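Local coordinates for protein transcriptional regulator URE2 (Saccharomyces cerevisiae, PDB 1G6Y) that restrains nitrogen catabolic genes by holding phosphorylated GATA-type transcriptional activators in the cytoplasm, and also has glutathione peroxidase activity, at residues Glu172-Leu177 with Arg200-Pro205; Leu177-Asp182 with Thr194-Ser199. All blocks are in the same frame, centred on the assembly; numbering follows the deposited sequence.

Both contacts lie in the all-helical C-terminal half of the glutathione S-transferase-like region of Ure2, and both use the C-terminal part of helix 149-180. Their ranges share Leu177, which makes contact only in interaction 1. Along the chain, interaction 2 is nested within interaction 1: the polypeptide leaves the helix, passes through the short helix 186-191, and returns as 194-199 and then 200-205. Their centres are about 7 Å apart, and Phe201 bridges them by packing on Leu181 and Asp182. Together they fold an excursion between two helices back onto the domain, away from the glutathione-binding residues.

Interaction 1 of 2, residues Glu172-Leu177 with Arg200-Pro205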
ATOM      1  N   GLU B 172     -17.939  -9.273 -13.264  1.00 41.75           N
ATOM      2  CA  GLU B 172     -18.623  -8.138 -13.873  1.00 41.53           C
ATOM      3  C   GLU B 172     -17.938  -7.809 -15.180  1.00 40.88           C
ATOM      4  O   GLU B 172     -18.592  -7.544 -16.188  1.00 41.18           O
ATOM      5  CB  GLU B 172     -18.579  -6.923 -12.952  1.00 42.94           C
ATOM      6  CG  GLU B 172     -19.789  -6.810 -12.048  1.00 47.32           C
ATOM      7  CD  GLU B 172     -19.694  -5.660 -11.069  1.00 50.16           C
ATOM      8  OE1 GLU B 172     -19.338  -4.536 -11.496  1.00 52.12           O
ATOM      9  OE2 GLU B 172     -19.986  -5.879  -9.872  1.00 52.06           O
ATOM     10  N   ARG B 173     -16.611  -7.837 -15.163  1.00 40.54           N
ATOM     11  CA  ARG B 173     -15.840  -7.556 -16.361  1.00 39.78           C
ATOM     12  C   ARG B 173     -16.186  -8.577 -17.429  1.00 38.37           C
ATOM     13  O   ARG B 173     -16.226  -8.247 -18.607  1.00 37.81           O
ATOM     14  CB  ARG B 173     -14.343  -7.618 -16.069  1.00 40.89           C
ATOM     15  CG  ARG B 173     -13.916  -6.841 -14.840  1.00 43.79           C
ATOM     16  CD  ARG B 173     -14.137  -5.345 -14.956  1.00 44.30           C
ATOM     17  NE  ARG B 173     -13.622  -4.645 -13.773  1.00 47.51           N
ATOM     18  CZ  ARG B 173     -14.312  -4.415 -12.655  1.00 48.58           C
ATOM     19  NH1 ARG B 173     -15.573  -4.813 -12.535  1.00 48.14           N
ATOM     20  NH2 ARG B 173     -13.729  -3.789 -11.641  1.00 50.53           N
ATOM     21  N   ARG B 174     -16.441  -9.818 -17.025  1.00 38.87           N
ATOM     22  CA  ARG B 174     -16.776 -10.851 -18.004  1.00 40.14           C
ATOM     23  C   ARG B 174     -18.172 -10.680 -18.593  1.00 39.88           C
ATOM     24  O   ARG B 174     -18.370 -10.821 -19.800  1.00 37.56           O
ATOM     25  CB  ARG B 174     -16.649 -12.253 -17.407  1.00 39.49           C
ATOM     26  CG  ARG B 174     -16.916 -13.326 -18.456  1.00 40.35           C
ATOM     27  CD  ARG B 174     -16.404 -14.697 -18.056  1.00 41.47           C
ATOM     28  NE  ARG B 174     -14.948 -14.744 -17.946  1.00 41.44           N
ATOM     29  CZ  ARG B 174     -14.109 -14.390 -18.912  1.00 40.71           C
ATOM     30  NH1 ARG B 174     -14.572 -13.949 -20.077  1.00 40.32           N
ATOM     31  NH2 ARG B 174     -12.804 -14.498 -18.715  1.00 40.73           N
ATOM     32  N   GLU B 175     -19.138 -10.381 -17.735  1.00 41.04           N
ATOM     33  CA  GLU B 175     -20.501 -10.179 -18.189  1.00 42.57           C
ATOM     34  C   GLU B 175     -20.530  -9.014 -19.170  1.00 41.73           C
ATOM     35  O   GLU B 175     -21.286  -9.017 -20.134  1.00 42.31           O
ATOM     36  CB  GLU B 175     -21.412  -9.872 -17.006  1.00 45.39           C
ATOM     37  CG  GLU B 175     -22.885  -9.934 -17.362  1.00 50.35           C
ATOM     38  CD  GLU B 175     -23.778  -9.419 -16.255  1.00 53.65           C
ATOM     39  OE1 GLU B 175     -23.588  -9.833 -15.084  1.00 54.67           O
ATOM     40  OE2 GLU B 175     -24.675  -8.603 -16.566  1.00 54.52           O
ATOM     41  N   ALA B 176     -19.698  -8.014 -18.916  1.00 41.35           N
ATOM     42  CA  ALA B 176     -19.631  -6.844 -19.779  1.00 41.12           C
ATOM     43  C   ALA B 176     -18.910  -7.141 -21.101  1.00 41.27           C
ATOM     44  O   ALA B 176     -19.216  -6.533 -22.126  1.00 41.91           O
ATOM     45  CB  ALA B 176     -18.936  -5.697 -19.041  1.00 38.14           C
ATOM     46  N   LEU B 177     -17.965  -8.078 -21.073  1.00 41.49           N
ATOM     47  CA  LEU B 177     -17.198  -8.440 -22.263  1.00 42.11           C
ATOM     48  C   LEU B 177     -17.945  -9.366 -23.192  1.00 43.13           C
ATOM     49  O   LEU B 177     -17.819  -9.271 -24.411  1.00 43.31           O
ATOM     50  CB  LEU B 177     -15.892  -9.124 -21.872  1.00 43.59           C
ATOM     51  CG  LEU B 177     -15.209  -9.911 -22.998  1.00 43.61           C
ATOM     52  CD1 LEU B 177     -14.942  -9.000 -24.169  1.00 43.90           C
ATOM     53  CD2 LEU B 177     -13.916 -10.514 -22.491  1.00 44.33           C
ATOM     54  N   ARG B 200     -18.557 -17.675 -26.829  1.00 46.37           N
ATOM     55  CA  ARG B 200     -17.251 -17.951 -27.410  1.00 47.98           C
ATOM     56  C   ARG B 200     -16.146 -17.207 -26.639  1.00 48.69           C
ATOM     57  O   ARG B 200     -14.992 -17.648 -26.595  1.00 49.18           O
ATOM     58  CB  ARG B 200     -17.234 -17.492 -28.866  1.00 49.86           C
ATOM     59  CG  ARG B 200     -18.522 -17.765 -29.625  1.00 53.56           C
ATOM     60  CD  ARG B 200     -19.071 -16.488 -30.279  1.00 55.50           C
ATOM     61  NE  ARG B 200     -18.082 -15.805 -31.115  1.00 56.95           N
ATOM     62  CZ  ARG B 200     -18.331 -14.714 -31.837  1.00 57.36           C
ATOM     63  NH1 ARG B 200     -19.545 -14.175 -31.827  1.00 56.77           N
ATOM     64  NH2 ARG B 200     -17.365 -14.158 -32.563  1.00 56.31           N
ATOM     65  N   PHE B 201     -16.508 -16.074 -26.037  1.00 47.76           N
ATOM     66  CA  PHE B 201     -15.557 -15.248 -25.300  1.00 46.55           C
ATOM     67  C   PHE B 201     -15.677 -15.427 -23.792  1.00 46.28           C
ATOM     68  O   PHE B 201     -15.506 -14.468 -23.025  1.00 46.43           O
ATOM     69  CB  PHE B 201     -15.774 -13.764 -25.621  1.00 47.10           C
ATOM     70  CG  PHE B 201     -15.987 -13.473 -27.076  1.00 46.82           C
ATOM     71  CD1 PHE B 201     -17.200 -13.767 -27.688  1.00 47.77           C
ATOM     72  CD2 PHE B 201     -14.980 -12.892 -27.832  1.00 46.64           C
ATOM     73  CE1 PHE B 201     -17.409 -13.487 -29.033  1.00 47.92           C
ATOM     74  CE2 PHE B 201     -15.176 -12.605 -29.185  1.00 48.28           C
ATOM     75  CZ  PHE B 201     -16.394 -12.903 -29.785  1.00 48.81           C
ATOM     76  N   PHE B 202     -15.958 -16.646 -23.353  1.00 44.60           N
ATOM     77  CA  PHE B 202     -16.110 -16.854 -21.926  1.00 43.49           C
ATOM     78  C   PHE B 202     -14.794 -17.090 -21.208  1.00 44.34           C
ATOM     79  O   PHE B 202     -14.669 -16.819 -20.011  1.00 45.57           O
ATOM     80  CB  PHE B 202     -17.060 -18.013 -21.648  1.00 40.72           C
ATOM     81  CG  PHE B 202     -17.687 -17.938 -20.302  1.00 38.72           C
ATOM     82  CD1 PHE B 202     -18.608 -16.933 -20.015  1.00 38.11           C
ATOM     83  CD2 PHE B 202     -17.312 -18.816 -19.293  1.00 38.45           C
ATOM     84  CE1 PHE B 202     -19.146 -16.797 -18.745  1.00 36.92           C
ATOM     85  CE2 PHE B 202     -17.847 -18.694 -18.008  1.00 37.64           C
ATOM     86  CZ  PHE B 202     -18.765 -17.678 -17.736  1.00 37.47           C
ATOM     87  N   ASP B 203     -13.812 -17.607 -21.935  1.00 44.44           N
ATOM     88  CA  ASP B 203     -12.510 -17.873 -21.352  1.00 43.27           C
ATOM     89  C   ASP B 203     -11.545 -16.765 -21.740  1.00 42.00           C
ATOM     90  O   ASP B 203     -10.368 -16.827 -21.411  1.00 42.60           O
ATOM     91  CB  ASP B 203     -11.983 -19.225 -21.828  1.00 44.72           C
ATOM     92  CG  ASP B 203     -12.007 -19.356 -23.336  1.00 47.96           C
ATOM     93  OD1 ASP B 203     -13.071 -19.076 -23.930  1.00 51.34           O
ATOM     94  OD2 ASP B 203     -10.972 -19.744 -23.927  1.00 49.04           O
ATOM     95  N   TYR B 204     -12.045 -15.752 -22.444  1.00 40.23           N
ATOM     96  CA  TYR B 204     -11.200 -14.635 -22.848  1.00 37.78           C
ATOM     97  C   TYR B 204     -10.794 -13.804 -21.652  1.00 35.92           C
ATOM     98  O   TYR B 204     -11.548 -13.659 -20.697  1.00 36.19           O
ATOM     99  CB  TYR B 204     -11.903 -13.758 -23.877  1.00 36.68           C
ATOM    100  CG  TYR B 204     -11.729 -14.280 -25.271  1.00 37.98           C
ATOM    101  CD1 TYR B 204     -12.112 -15.583 -25.599  1.00 39.23           C
ATOM    102  CD2 TYR B 204     -11.188 -13.481 -26.275  1.00 38.23           C
ATOM    103  CE1 TYR B 204     -11.965 -16.076 -26.906  1.00 39.63           C
ATOM    104  CE2 TYR B 204     -11.034 -13.963 -27.586  1.00 38.52           C
ATOM    105  CZ  TYR B 204     -11.427 -15.261 -27.891  1.00 38.34           C
ATOM    106  OH  TYR B 204     -11.291 -15.741 -29.172  1.00 36.49           O
ATOM    107  N   PRO B 205      -9.580 -13.245 -21.687  1.00 34.49           N
ATOM    108  CA  PRO B 205      -9.116 -12.433 -20.563  1.00 33.31           C
ATOM    109  C   PRO B 205      -9.869 -11.125 -20.303  1.00 31.94           C
ATOM    110  O   PRO B 205     -10.149 -10.355 -21.225  1.00 31.32           O
ATOM    111  CB  PRO B 205      -7.641 -12.204 -20.899  1.00 31.95           C
ATOM    112  CG  PRO B 205      -7.646 -12.208 -22.399  1.00 31.77           C
ATOM    113  CD  PRO B 205      -8.533 -13.369 -22.719  1.00 32.47           C
TER
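Arg174 reaches out from helix 149-180 into the bend of 200-205 and meets the Tyr204 carbonyl and the Phe202 ring. Its CG stands anti to the backbone N (chi1 -177°), which carries the chain straight out from the helix before a bend at chi3 turns the guanidinium. Arg174 NH2 then donates to Tyr204 O at 2.5 Å, a nearly straight but very short bond whose exact length means little at 2.8 Å resolution; NH1 adds a weaker, bent bond to the same oxygen. Tyr204 O thus sits at the guanidinium edge, near its plane. The Phe202 carbonyl is modelled over one face, too close to be relied on. The aliphatic part of the arginine is used as well: Arg174 CD rests over the Phe202 ring, 3.7 Å from its centroid, in a CH-pi contact offset toward the rim. Guanidinium and ring planes are inclined by 47°, and the charge is too far from the ring for more than a weak cation-pi attraction. One turn on, Leu177 extends CD2 to within 4.1 Å of Tyr204 CB, the two side chains crossing nearly at right angles. Beyond the pair, Arg174 NE forms a salt bridge with Glu240, and Phe202 O accepts a hydrogen bond from Lys243. The late part of helix 149-180 is thereby joined to the loop leading into helix 215-224, with helix 239-249 contributing to both sides of the contact.

Interaction 2 of 2, residues Leu177-Asp182 with Thr194-Ser199; sequences LVMELD and TPMSQS
Met196, Val178 and Ser199 bury the most surface here. The CG1 branch of Val178, anti to its own backbone N (chi1 163°), points at the turn and touches both Met196 CG and Ser199 CB, whereas CG2 comes no nearer to Ser199 than 3.9 Å from OG. Met196 runs out extended through chi1 and chi2, then bends at chi3 (-80°), which brings its methyl to the end of Met179: Met196 CE lies 3.5 Å from Met179 SD, and the two thioether chains cross at about a right angle. Met196 and Ser199 stand at the two ends of a type I beta turn, closed by a hydrogen bond of 3.3 Å from Ser199 N to Met196 O; the turn thus presents both residues to the C-terminal part of helix 149-180, within the helical domain of the glutathione S-transferase fold. Farther along the chain, Asp182 faces the turn with its carboxylate. Ser199 OG donates weakly to Asp182 OD2 across 3.0 Å, and the position of OD2 is uncertain, so the bond is tentative; OG also receives the backbone N-H of Phe201. The carboxylate is held chiefly from elsewhere: OD2 by the hydroxyl of Tyr189, OD1 by Asn185 and by a salt bridge to Arg200. From helix 186-191, Tyr189 packs against Val178, Met196 and Ser199 alike.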
ATOM      1  N   LEU B 177     -17.965  -8.078 -21.073  1.00 41.49           N
ATOM      2  CA  LEU B 177     -17.198  -8.440 -22.263  1.00 42.11           C
ATOM      3  C   LEU B 177     -17.945  -9.366 -23.192  1.00 43.13           C
ATOM      4  O   LEU B 177     -17.819  -9.271 -24.411  1.00 43.31           O
ATOM      5  CB  LEU B 177     -15.892  -9.124 -21.872  1.00 43.59           C
ATOM      6  CG  LEU B 177     -15.209  -9.911 -22.998  1.00 43.61           C
ATOM      7  CD1 LEU B 177     -14.942  -9.000 -24.169  1.00 43.90           C
ATOM      8  CD2 LEU B 177     -13.916 -10.514 -22.491  1.00 44.33           C
ATOM      9  N   VAL B 178     -18.697 -10.284 -22.599  1.00 44.28           N
ATOM     10  CA  VAL B 178     -19.479 -11.264 -23.340  1.00 44.22           C
ATOM     11  C   VAL B 178     -20.719 -10.623 -23.937  1.00 44.77           C
ATOM     12  O   VAL B 178     -21.299 -11.146 -24.877  1.00 45.70           O
ATOM     13  CB  VAL B 178     -19.891 -12.441 -22.411  1.00 43.76           C
ATOM     14  CG1 VAL B 178     -21.020 -13.244 -23.030  1.00 42.21           C
ATOM     15  CG2 VAL B 178     -18.682 -13.339 -22.152  1.00 42.86           C
ATOM     16  N   MET B 179     -21.111  -9.479 -23.396  1.00 45.94           N
ATOM     17  CA  MET B 179     -22.291  -8.787 -23.880  1.00 48.23           C
ATOM     18  C   MET B 179     -21.928  -7.806 -24.989  1.00 48.63           C
ATOM     19  O   MET B 179     -22.748  -7.499 -25.854  1.00 47.73           O
ATOM     20  CB  MET B 179     -22.956  -8.039 -22.731  1.00 50.22           C
ATOM     21  CG  MET B 179     -24.458  -7.909 -22.869  1.00 54.51           C
ATOM     22  SD  MET B 179     -25.314  -9.407 -22.346  1.00 59.42           S
ATOM     23  CE  MET B 179     -25.582  -9.044 -20.554  1.00 58.29           C
ATOM     24  N   GLU B 180     -20.692  -7.317 -24.953  1.00 50.50           N
ATOM     25  CA  GLU B 180     -20.209  -6.366 -25.950  1.00 52.22           C
ATOM     26  C   GLU B 180     -19.861  -7.119 -27.219  1.00 52.95           C
ATOM     27  O   GLU B 180     -20.450  -6.885 -28.268  1.00 54.02           O
ATOM     28  CB  GLU B 180     -18.979  -5.624 -25.434  1.00 52.35           C
ATOM     29  CG  GLU B 180     -18.816  -4.249 -26.042  1.00 54.22           C
ATOM     30  CD  GLU B 180     -17.652  -3.485 -25.454  1.00 55.47           C
ATOM     31  OE1 GLU B 180     -16.495  -3.816 -25.806  1.00 55.76           O
ATOM     32  OE2 GLU B 180     -17.901  -2.564 -24.637  1.00 54.18           O
ATOM     33  N   LEU B 181     -18.888  -8.016 -27.128  1.00 54.18           N
ATOM     34  CA  LEU B 181     -18.516  -8.830 -28.274  1.00 55.01           C
ATOM     35  C   LEU B 181     -19.640  -9.867 -28.294  1.00 56.40           C
ATOM     36  O   LEU B 181     -20.609  -9.731 -27.548  1.00 57.49           O
ATOM     37  CB  LEU B 181     -17.170  -9.513 -28.024  1.00 53.71           C
ATOM     38  CG  LEU B 181     -16.007  -8.665 -27.492  1.00 52.29           C
ATOM     39  CD1 LEU B 181     -14.777  -9.543 -27.323  1.00 51.30           C
ATOM     40  CD2 LEU B 181     -15.706  -7.523 -28.448  1.00 52.11           C
ATOM     41  N   ASP B 182     -19.533 -10.893 -29.128  1.00 57.06           N
ATOM     42  CA  ASP B 182     -20.574 -11.924 -29.163  1.00 58.21           C
ATOM     43  C   ASP B 182     -21.982 -11.318 -29.157  1.00 58.92           C
ATOM     44  O   ASP B 182     -22.867 -11.776 -28.428  1.00 57.94           O
ATOM     45  CB  ASP B 182     -20.416 -12.861 -27.961  1.00 56.57           C
ATOM     46  CG  ASP B 182     -21.177 -14.155 -28.128  1.00 56.34           C
ATOM     47  OD1 ASP B 182     -21.065 -14.772 -29.204  1.00 57.06           O
ATOM     48  OD2 ASP B 182     -21.876 -14.568 -27.187  1.00 55.30           O
ATOM     49  N   THR B 194     -30.179 -18.378 -22.847  1.00 57.82           N
ATOM     50  CA  THR B 194     -28.854 -19.018 -22.853  1.00 56.75           C
ATOM     51  C   THR B 194     -28.021 -18.590 -21.634  1.00 57.08           C
ATOM     52  O   THR B 194     -27.981 -17.410 -21.284  1.00 57.93           O
ATOM     53  CB  THR B 194     -28.060 -18.663 -24.137  1.00 55.92           C
ATOM     54  OG1 THR B 194     -28.860 -18.929 -25.293  1.00 54.86           O
ATOM     55  CG2 THR B 194     -26.791 -19.491 -24.226  1.00 55.08           C
ATOM     56  N   PRO B 195     -27.343 -19.548 -20.978  1.00 56.64           N
ATOM     57  CA  PRO B 195     -26.497 -19.334 -19.794  1.00 56.17           C
ATOM     58  C   PRO B 195     -25.405 -18.261 -19.879  1.00 56.05           C
ATOM     59  O   PRO B 195     -24.964 -17.747 -18.846  1.00 56.02           O
ATOM     60  CB  PRO B 195     -25.911 -20.717 -19.541  1.00 56.22           C
ATOM     61  CG  PRO B 195     -27.031 -21.614 -19.961  1.00 56.84           C
ATOM     62  CD  PRO B 195     -27.472 -20.988 -21.265  1.00 56.25           C
ATOM     63  N   MET B 196     -24.966 -17.931 -21.093  1.00 55.19           N
ATOM     64  CA  MET B 196     -23.917 -16.921 -21.303  1.00 54.87           C
ATOM     65  C   MET B 196     -22.550 -17.505 -20.968  1.00 52.85           C
ATOM     66  O   MET B 196     -21.511 -16.985 -21.388  1.00 51.98           O
ATOM     67  CB  MET B 196     -24.159 -15.667 -20.442  1.00 56.20           C
ATOM     68  CG  MET B 196     -23.298 -14.455 -20.842  1.00 57.29           C
ATOM     69  SD  MET B 196     -23.414 -12.986 -19.743  1.00 58.55           S
ATOM     70  CE  MET B 196     -24.925 -12.203 -20.283  1.00 56.04           C
ATOM     71  N   SER B 197     -22.569 -18.589 -20.200  1.00 50.93           N
ATOM     72  CA  SER B 197     -21.354 -19.281 -19.806  1.00 48.34           C
ATOM     73  C   SER B 197     -20.876 -20.082 -21.011  1.00 46.00           C
ATOM     74  O   SER B 197     -19.806 -20.683 -20.995  1.00 44.57           O
ATOM     75  CB  SER B 197     -21.634 -20.220 -18.627  1.00 48.96           C
ATOM     76  OG  SER B 197     -22.503 -21.282 -19.003  1.00 51.52           O
ATOM     77  N   GLN B 198     -21.681 -20.092 -22.063  1.00 44.44           N
ATOM     78  CA  GLN B 198     -21.301 -20.824 -23.251  1.00 42.86           C
ATOM     79  C   GLN B 198     -20.971 -19.890 -24.402  1.00 42.75           C
ATOM     80  O   GLN B 198     -21.028 -20.282 -25.564  1.00 41.68           O
ATOM     81  CB  GLN B 198     -22.398 -21.818 -23.648  1.00 42.71           C
ATOM     82  CG  GLN B 198     -23.631 -21.242 -24.302  1.00 40.28           C
ATOM     83  CD  GLN B 198     -24.763 -22.249 -24.346  1.00 38.86           C
ATOM     84  OE1 GLN B 198     -25.490 -22.335 -25.333  1.00 38.43           O
ATOM     85  NE2 GLN B 198     -24.923 -23.011 -23.266  1.00 36.61           N
ATOM     86  N   SER B 199     -20.627 -18.650 -24.068  1.00 43.28           N
ATOM     87  CA  SER B 199     -20.244 -17.672 -25.076  1.00 44.13           C
ATOM     88  C   SER B 199     -18.847 -18.030 -25.584  1.00 44.88           C
ATOM     89  O   SER B 199     -18.049 -18.609 -24.860  1.00 43.58           O
ATOM     90  CB  SER B 199     -20.208 -16.266 -24.477  1.00 42.89           C
ATOM     91  OG  SER B 199     -19.636 -15.340 -25.396  1.00 40.74           O
TER